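Long-range contact in succinylglutamate desuccinylase/aspartoacylase (Shewanella frigidimarina, PDB 3LWU), which binds zinc and is probably a metal-dependent hydrolase of the succinylglutamate desuccinylase/aspartoacylase family, acting on ester bonds: residues A[39-53]-A[84-98]. Residues are numbered along the deposited sequence; the frame is centred on the assembly and turned at random.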
ATOM      1  N   LEU A  39       7.468   7.377 -18.895  1.00 17.33           N
ATOM      2  CA  LEU A  39       6.343   8.078 -18.302  1.00 16.31           C
ATOM      3  C   LEU A  39       6.144   9.332 -19.142  1.00 16.41           C
ATOM      4  O   LEU A  39       7.025  10.217 -19.184  1.00 15.94           O
ATOM      5  CB  LEU A  39       6.644   8.456 -16.847  1.00 15.94           C
ATOM      6  CG  LEU A  39       6.646   7.279 -15.858  1.00 16.39           C
ATOM      7  CD1 LEU A  39       7.283   7.730 -14.468  1.00 13.58           C
ATOM      8  CD2 LEU A  39       5.210   6.713 -15.704  1.00 13.10           C
ATOM      9  N   THR A  40       5.001   9.424 -19.803  1.00 15.95           N
ATOM     10  CA  THR A  40       4.729  10.545 -20.683  1.00 17.35           C
ATOM     11  C   THR A  40       3.425  11.277 -20.316  1.00 16.20           C
ATOM     12  O   THR A  40       2.491  10.699 -19.706  1.00 17.38           O
ATOM     13  CB  THR A  40       4.703  10.079 -22.174  1.00 17.63           C
ATOM     14  OG1 THR A  40       3.592   9.231 -22.351  1.00 23.44           O
ATOM     15  CG2 THR A  40       5.939   9.271 -22.567  1.00 17.12           C
ATOM     16  N   VAL A  41       3.403  12.569 -20.636  1.00 16.31           N
ATOM     17  CA  VAL A  41       2.262  13.450 -20.459  1.00 16.25           C
ATOM     18  C   VAL A  41       1.875  13.976 -21.822  1.00 17.88           C
ATOM     19  O   VAL A  41       2.739  14.452 -22.549  1.00 19.04           O
ATOM     20  CB  VAL A  41       2.621  14.628 -19.554  1.00 16.73           C
ATOM     21  CG1 VAL A  41       1.484  15.637 -19.482  1.00 14.48           C
ATOM     22  CG2 VAL A  41       3.021  14.102 -18.155  1.00 14.20           C
ATOM     23  N   PRO A  42       0.577  13.890 -22.186  1.00 17.98           N
ATOM     24  CA  PRO A  42       0.097  14.421 -23.453  1.00 17.89           C
ATOM     25  C   PRO A  42      -0.085  15.941 -23.348  1.00 18.31           C
ATOM     26  O   PRO A  42      -0.553  16.427 -22.341  1.00 18.82           O
ATOM     27  CB  PRO A  42      -1.245  13.719 -23.644  1.00 18.17           C
ATOM     28  CG  PRO A  42      -1.718  13.383 -22.271  1.00 17.75           C
ATOM     29  CD  PRO A  42      -0.485  13.205 -21.428  1.00 18.25           C
ATOM     30  N   ILE A  43       0.332  16.655 -24.383  1.00 18.07           N
ATOM     31  CA  ILE A  43       0.288  18.098 -24.457  1.00 18.72           C
ATOM     32  C   ILE A  43      -0.540  18.478 -25.698  1.00 18.28           C
ATOM     33  O   ILE A  43      -0.341  17.941 -26.804  1.00 18.04           O
ATOM     34  CB  ILE A  43       1.733  18.708 -24.521  1.00 18.82           C
ATOM     35  CG1 ILE A  43       2.584  18.250 -23.295  1.00 18.10           C
ATOM     36  CG2 ILE A  43       1.716  20.223 -24.627  1.00 18.36           C
ATOM     37  CD1 ILE A  43       2.114  18.763 -21.953  1.00 17.92           C
ATOM     38  N   TYR A  44      -1.484  19.403 -25.484  1.00 17.39           N
ATOM     39  CA  TYR A  44      -2.348  19.937 -26.510  1.00 16.93           C
ATOM     40  C   TYR A  44      -2.103  21.427 -26.524  1.00 17.53           C
ATOM     41  O   TYR A  44      -2.082  22.078 -25.472  1.00 15.98           O
ATOM     42  CB  TYR A  44      -3.830  19.675 -26.170  1.00 16.73           C
ATOM     43  CG  TYR A  44      -4.188  18.216 -26.139  1.00 15.71           C
ATOM     44  CD1 TYR A  44      -4.412  17.517 -27.308  1.00 17.18           C
ATOM     45  CD2 TYR A  44      -4.254  17.515 -24.941  1.00 14.92           C
ATOM     46  CE1 TYR A  44      -4.743  16.133 -27.290  1.00 18.08           C
ATOM     47  CE2 TYR A  44      -4.563  16.125 -24.918  1.00 17.77           C
ATOM     48  CZ  TYR A  44      -4.810  15.457 -26.103  1.00 15.83           C
ATOM     49  OH  TYR A  44      -5.159  14.127 -26.099  1.00 22.56           O
ATOM     50  N   SER A  45      -1.936  21.966 -27.713  1.00 18.09           N
ATOM     51  CA  SER A  45      -1.658  23.376 -27.864  1.00 19.55           C
ATOM     52  C   SER A  45      -2.626  24.032 -28.849  1.00 19.15           C
ATOM     53  O   SER A  45      -2.742  23.581 -29.980  1.00 19.38           O
ATOM     54  CB  SER A  45      -0.200  23.552 -28.316  1.00 20.21           C
ATOM     55  OG  SER A  45       0.027  24.907 -28.638  1.00 24.79           O
ATOM     56  N   PHE A  46      -3.354  25.062 -28.396  1.00 18.76           N
ATOM     57  CA  PHE A  46      -4.136  25.900 -29.291  1.00 18.67           C
ATOM     58  C   PHE A  46      -3.313  27.150 -29.555  1.00 19.33           C
ATOM     59  O   PHE A  46      -3.115  27.975 -28.668  1.00 19.77           O
ATOM     60  CB  PHE A  46      -5.493  26.286 -28.669  1.00 19.27           C
ATOM     61  CG  PHE A  46      -6.518  25.142 -28.608  1.00 17.28           C
ATOM     62  CD1 PHE A  46      -6.475  24.211 -27.617  1.00 19.21           C
ATOM     63  CD2 PHE A  46      -7.521  25.041 -29.545  1.00 17.89           C
ATOM     64  CE1 PHE A  46      -7.394  23.171 -27.589  1.00 20.26           C
ATOM     65  CE2 PHE A  46      -8.443  24.048 -29.509  1.00 16.03           C
ATOM     66  CZ  PHE A  46      -8.380  23.100 -28.536  1.00 17.97           C
HETATM   67  N   MSE A  47      -2.809  27.286 -30.764  1.00 19.93           N
HETATM   68  CA  MSE A  47      -1.938  28.418 -31.121  1.00 20.83           C
HETATM   69  C   MSE A  47      -2.711  29.686 -31.093  1.00 20.29           C
HETATM   70  O   MSE A  47      -3.770  29.728 -31.665  1.00 18.94           O
HETATM   71  CB  MSE A  47      -1.511  28.335 -32.560  1.00 21.67           C
HETATM   72  CG  MSE A  47      -0.241  27.632 -32.817  1.00 27.68           C
HETATM   73 SE   MSE A  47       0.032  27.944 -34.745  0.75 36.33          SE
HETATM   74  CE  MSE A  47       0.527  26.038 -34.959  1.00 30.11           C
ATOM     75  N   GLY A  48      -2.160  30.735 -30.505  1.00 19.82           N
ATOM     76  CA  GLY A  48      -2.784  32.036 -30.574  1.00 20.69           C
ATOM     77  C   GLY A  48      -2.505  32.703 -31.918  1.00 21.68           C
ATOM     78  O   GLY A  48      -1.455  32.508 -32.473  1.00 20.65           O
ATOM     79  N   SER A  49      -3.470  33.461 -32.430  1.00 23.55           N
ATOM     80  CA  SER A  49      -3.346  34.204 -33.701  1.00 25.76           C
ATOM     81  C   SER A  49      -2.714  35.591 -33.547  1.00 27.18           C
ATOM     82  O   SER A  49      -2.375  36.201 -34.537  1.00 27.30           O
ATOM     83  CB  SER A  49      -4.731  34.345 -34.384  1.00 25.95           C
ATOM     84  OG  SER A  49      -5.720  34.865 -33.498  1.00 26.80           O
ATOM     85  N   GLU A  50      -2.563  36.072 -32.311  1.00 29.73           N
ATOM     86  CA  GLU A  50      -1.937  37.378 -32.005  1.00 31.87           C
ATOM     87  C   GLU A  50      -0.715  37.176 -31.122  1.00 33.22           C
ATOM     88  O   GLU A  50      -0.845  36.736 -29.977  1.00 33.63           O
ATOM     89  CB  GLU A  50      -2.864  38.247 -31.154  1.00 32.16           C
ATOM     90  CG  GLU A  50      -3.891  39.095 -31.847  1.00 34.58           C
ATOM     91  CD  GLU A  50      -4.716  39.920 -30.826  1.00 37.58           C
ATOM     92  OE1 GLU A  50      -4.342  39.969 -29.622  1.00 38.11           O
ATOM     93  OE2 GLU A  50      -5.744  40.518 -31.229  1.00 39.38           O
ATOM     94  N   ASN A  51       0.461  37.576 -31.583  1.00 34.91           N
ATOM     95  CA  ASN A  51       1.666  37.509 -30.714  1.00 35.77           C
ATOM     96  C   ASN A  51       1.503  38.470 -29.498  1.00 35.78           C
ATOM     97  O   ASN A  51       2.177  38.346 -28.461  1.00 35.81           O
ATOM     98  CB  ASN A  51       2.905  37.803 -31.553  1.00 36.68           C
ATOM     99  CG  ASN A  51       2.725  37.385 -33.021  1.00 37.66           C
ATOM    100  OD1 ASN A  51       2.111  36.357 -33.309  1.00 41.33           O
ATOM    101  ND2 ASN A  51       3.236  38.191 -33.943  1.00 37.79           N
ATOM    102  N   SER A  52       0.544  39.392 -29.631  1.00 35.71           N
ATOM    103  CA  SER A  52       0.137  40.309 -28.547  1.00 35.31           C
ATOM    104  C   SER A  52      -0.439  39.637 -27.257  1.00 34.53           C
ATOM    105  O   SER A  52      -0.280  40.157 -26.129  1.00 35.20           O
ATOM    106  CB  SER A  52      -0.877  41.360 -29.095  1.00 35.37           C
ATOM    107  N   ALA A  53      -1.099  38.489 -27.403  1.00 32.27           N
ATOM    108  CA  ALA A  53      -1.995  38.056 -26.341  1.00 29.74           C
ATOM    109  C   ALA A  53      -1.270  37.224 -25.272  1.00 26.72           C
ATOM    110  O   ALA A  53      -0.308  36.487 -25.550  1.00 25.65           O
ATOM    111  CB  ALA A  53      -3.230  37.316 -26.925  1.00 29.48           C
ATOM    112  N   GLN A  84     -12.259  32.058 -30.871  1.00 15.64           N
ATOM    113  CA  GLN A  84     -11.039  32.493 -31.504  1.00 15.29           C
ATOM    114  C   GLN A  84      -9.937  32.707 -30.460  1.00 14.94           C
ATOM    115  O   GLN A  84     -10.038  33.611 -29.606  1.00 15.36           O
ATOM    116  CB  GLN A  84     -11.276  33.771 -32.288  1.00 15.68           C
ATOM    117  CG  GLN A  84     -10.011  34.328 -32.887  1.00 15.83           C
ATOM    118  CD  GLN A  84     -10.307  35.352 -33.929  1.00 17.90           C
ATOM    119  OE1 GLN A  84     -10.712  36.488 -33.626  1.00 15.70           O
ATOM    120  NE2 GLN A  84     -10.102  34.969 -35.181  1.00 15.52           N
ATOM    121  N   VAL A  85      -8.875  31.902 -30.558  1.00 13.41           N
ATOM    122  CA  VAL A  85      -7.799  31.911 -29.604  1.00 12.89           C
ATOM    123  C   VAL A  85      -6.762  32.952 -30.033  1.00 13.07           C
ATOM    124  O   VAL A  85      -6.154  32.847 -31.097  1.00 12.77           O
ATOM    125  CB  VAL A  85      -7.173  30.496 -29.464  1.00 13.41           C
ATOM    126  CG1 VAL A  85      -6.062  30.493 -28.411  1.00 13.50           C
ATOM    127  CG2 VAL A  85      -8.253  29.448 -29.061  1.00 11.86           C
ATOM    128  N   LEU A  86      -6.576  33.962 -29.199  1.00 13.37           N
ATOM    129  CA  LEU A  86      -5.629  35.043 -29.488  1.00 14.56           C
ATOM    130  C   LEU A  86      -4.252  34.716 -28.919  1.00 15.01           C
ATOM    131  O   LEU A  86      -3.229  34.976 -29.576  1.00 15.36           O
ATOM    132  CB  LEU A  86      -6.137  36.374 -28.942  1.00 14.14           C
ATOM    133  CG  LEU A  86      -7.507  36.844 -29.468  1.00 14.83           C
ATOM    134  CD1 LEU A  86      -7.916  38.150 -28.768  1.00 13.42           C
ATOM    135  CD2 LEU A  86      -7.504  37.011 -31.000  1.00 13.75           C
ATOM    136  N   GLY A  87      -4.220  34.142 -27.718  1.00 14.90           N
ATOM    137  CA  GLY A  87      -2.962  33.786 -27.087  1.00 15.36           C
ATOM    138  C   GLY A  87      -2.791  32.293 -26.989  1.00 15.38           C
ATOM    139  O   GLY A  87      -3.776  31.562 -26.900  1.00 15.79           O
ATOM    140  N   ASP A  88      -1.552  31.825 -26.979  1.00 15.22           N
ATOM    141  CA  ASP A  88      -1.296  30.383 -26.914  1.00 14.75           C
ATOM    142  C   ASP A  88      -1.944  29.781 -25.655  1.00 14.50           C
ATOM    143  O   ASP A  88      -1.857  30.365 -24.569  1.00 13.26           O
ATOM    144  CB  ASP A  88       0.222  30.082 -26.901  1.00 15.30           C
ATOM    145  CG  ASP A  88       0.899  30.294 -28.247  1.00 16.29           C
ATOM    146  OD1 ASP A  88       0.244  30.426 -29.310  1.00 13.80           O
ATOM    147  OD2 ASP A  88       2.145  30.271 -28.241  1.00 19.92           O
ATOM    148  N   ILE A  89      -2.566  28.605 -25.813  1.00 13.80           N
ATOM    149  CA  ILE A  89      -3.108  27.829 -24.698  1.00 13.64           C
ATOM    150  C   ILE A  89      -2.536  26.454 -24.786  1.00 13.96           C
ATOM    151  O   ILE A  89      -2.703  25.761 -25.793  1.00 13.88           O
ATOM    152  CB  ILE A  89      -4.641  27.737 -24.686  1.00 13.62           C
ATOM    153  CG1 ILE A  89      -5.245  29.143 -24.712  1.00 14.83           C
ATOM    154  CG2 ILE A  89      -5.167  26.955 -23.418  1.00 13.46           C
ATOM    155  CD1 ILE A  89      -6.773  29.175 -24.841  1.00 15.68           C
ATOM    156  N   THR A  90      -1.849  26.075 -23.714  1.00 14.03           N
ATOM    157  CA  THR A  90      -1.214  24.785 -23.607  1.00 14.67           C
ATOM    158  C   THR A  90      -1.883  24.011 -22.475  1.00 14.33           C
ATOM    159  O   THR A  90      -2.012  24.521 -21.369  1.00 13.90           O
ATOM    160  CB  THR A  90       0.294  24.916 -23.325  1.00 14.62           C
ATOM    161  OG1 THR A  90       0.896  25.706 -24.349  1.00 14.47           O
ATOM    162  CG2 THR A  90       0.939  23.539 -23.314  1.00 14.03           C
ATOM    163  N   LEU A  91      -2.318  22.786 -22.759  1.00 14.47           N
ATOM    164  CA  LEU A  91      -3.023  22.005 -21.772  1.00 14.56           C
ATOM    165  C   LEU A  91      -2.281  20.691 -21.556  1.00 15.01           C
ATOM    166  O   LEU A  91      -1.898  20.032 -22.517  1.00 14.79           O
ATOM    167  CB  LEU A  91      -4.476  21.767 -22.211  1.00 15.04           C
ATOM    168  CG  LEU A  91      -5.213  23.099 -22.465  1.00 14.87           C
ATOM    169  CD1 LEU A  91      -5.190  23.370 -23.960  1.00 14.28           C
ATOM    170  CD2 LEU A  91      -6.664  23.066 -21.957  1.00 15.10           C
ATOM    171  N   ALA A  92      -2.086  20.333 -20.281  1.00 14.99           N
ATOM    172  CA  ALA A  92      -1.376  19.115 -19.897  1.00 14.77           C
ATOM    173  C   ALA A  92      -2.277  18.304 -18.974  1.00 14.65           C
ATOM    174  O   ALA A  92      -2.151  18.393 -17.758  1.00 14.46           O
ATOM    175  CB  ALA A  92      -0.039  19.432 -19.212  1.00 13.03           C
ATOM    176  N   PRO A  93      -3.222  17.537 -19.552  1.00 14.39           N
ATOM    177  CA  PRO A  93      -3.985  16.664 -18.676  1.00 14.17           C
ATOM    178  C   PRO A  93      -3.156  15.436 -18.311  1.00 13.50           C
ATOM    179  O   PRO A  93      -2.086  15.226 -18.870  1.00 13.97           O
ATOM    180  CB  PRO A  93      -5.189  16.288 -19.532  1.00 13.92           C
ATOM    181  CG  PRO A  93      -4.668  16.271 -20.886  1.00 15.00           C
ATOM    182  CD  PRO A  93      -3.641  17.387 -20.954  1.00 13.98           C
ATOM    183  N   LEU A  94      -3.626  14.646 -17.362  1.00 13.35           N
ATOM    184  CA  LEU A  94      -2.928  13.400 -16.987  1.00 14.33           C
ATOM    185  C   LEU A  94      -1.439  13.689 -16.721  1.00 13.92           C
ATOM    186  O   LEU A  94      -0.561  13.009 -17.236  1.00 16.30           O
ATOM    187  CB  LEU A  94      -3.089  12.346 -18.091  1.00 13.77           C
ATOM    188  CG  LEU A  94      -4.524  11.929 -18.460  1.00 15.16           C
ATOM    189  CD1 LEU A  94      -4.516  11.072 -19.782  1.00 12.94           C
ATOM    190  CD2 LEU A  94      -5.326  11.168 -17.346  1.00 12.18           C
ATOM    191  N   ALA A  95      -1.158  14.694 -15.906  1.00 14.37           N
ATOM    192  CA  ALA A  95       0.194  15.224 -15.801  1.00 14.45           C
ATOM    193  C   ALA A  95       1.109  14.421 -14.892  1.00 14.59           C
ATOM    194  O   ALA A  95       2.287  14.720 -14.821  1.00 15.26           O
ATOM    195  CB  ALA A  95       0.169  16.710 -15.362  1.00 14.14           C
ATOM    196  N   ASN A  96       0.589  13.421 -14.182  1.00 14.60           N
ATOM    197  CA  ASN A  96       1.424  12.588 -13.346  1.00 14.12           C
ATOM    198  C   ASN A  96       1.062  11.135 -13.530  1.00 14.22           C
ATOM    199  O   ASN A  96       0.405  10.527 -12.664  1.00 15.11           O
ATOM    200  CB  ASN A  96       1.318  13.019 -11.878  1.00 14.11           C
ATOM    201  CG  ASN A  96       2.216  12.171 -10.958  1.00 16.47           C
ATOM    202  OD1 ASN A  96       2.972  11.331 -11.457  1.00 15.46           O
ATOM    203  ND2 ASN A  96       2.149  12.401  -9.621  1.00 13.69           N
ATOM    204  N   PRO A  97       1.472  10.545 -14.664  1.00 14.18           N
ATOM    205  CA  PRO A  97       1.044   9.164 -14.945  1.00 14.61           C
ATOM    206  C   PRO A  97       1.414   8.175 -13.843  1.00 15.27           C
ATOM    207  O   PRO A  97       0.622   7.257 -13.540  1.00 14.86           O
ATOM    208  CB  PRO A  97       1.705   8.844 -16.297  1.00 14.36           C
ATOM    209  CG  PRO A  97       2.756   9.891 -16.456  1.00 15.92           C
ATOM    210  CD  PRO A  97       2.229  11.111 -15.782  1.00 13.44           C
ATOM    211  N   LEU A  98       2.559   8.375 -13.188  1.00 15.43           N
ATOM    212  CA  LEU A  98       2.971   7.438 -12.109  1.00 16.47           C
ATOM    213  C   LEU A  98       1.935   7.459 -10.997  1.00 16.02           C
ATOM    214  O   LEU A  98       1.460   6.415 -10.572  1.00 17.10           O
ATOM    215  CB  LEU A  98       4.366   7.779 -11.548  1.00 16.83           C
ATOM    216  CG  LEU A  98       4.966   6.948 -10.404  1.00 18.56           C
ATOM    217  CD1 LEU A  98       5.026   5.444 -10.624  1.00 17.56           C
ATOM    218  CD2 LEU A  98       6.384   7.494 -10.173  1.00 15.27           C
TER
HETATM  219  O   HOH W   1      -0.077  10.720 -18.796  1.00 10.22           O
HETATM  220  O   HOH W   2       0.524  33.982 -26.776  1.00 20.69           O
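An antiparallel strand pair of the M14 zinc-carboxypeptidase-like catalytic domain joins 39-46, which pairs on its other edge with 24-32, to 89-92, with Tyr44 facing Leu91 and Phe46 facing Ile89 as hydrogen-bonded pairs. Each pair is closed by two backbone bonds; Leu91 N to Tyr44 O, at 2.8 Å, is nearly straight. On the side of helix 68-80, the edge of the Phe46 ring takes Leu91 CD1 at 4.0 Å from Phe46 CD1. The Tyr44 ring has its CG anti to the carbonyl carbon (chi1 -64°), which brings its edge to Pro93 CG, while its hydroxyl bonds to Ile343 O and Tyr346 N of the second subunit. On the other face Ile43 CD1 sits 3.5 Å from Ala92 CB.

Past Leu91 the ladder ends, and a water donates to both Thr40 O and Leu94 O. Val41 CG2 packs on the backbone of Ala95, whose side chain is about 9 Å from that of the zinc ligand His192.

At the opposite end Val85 O accepts two donors, Ser49 N and, from above the carbonyl plane, Ser49 OG. Glu50 N meets Leu86 O on a lone pair, and the extended Glu50 side chain lies alongside that of Leu86, with OE2 3.9 Å from Leu86 CD2. With the carboxylate arm cut back to an alanine here, the Leu86 methyls would probably lose cover on this side and be freer to turn. Gly48 N points almost straight (174°) at Asp88 OD1, 2.7 Å away, and meets its anti lone pair.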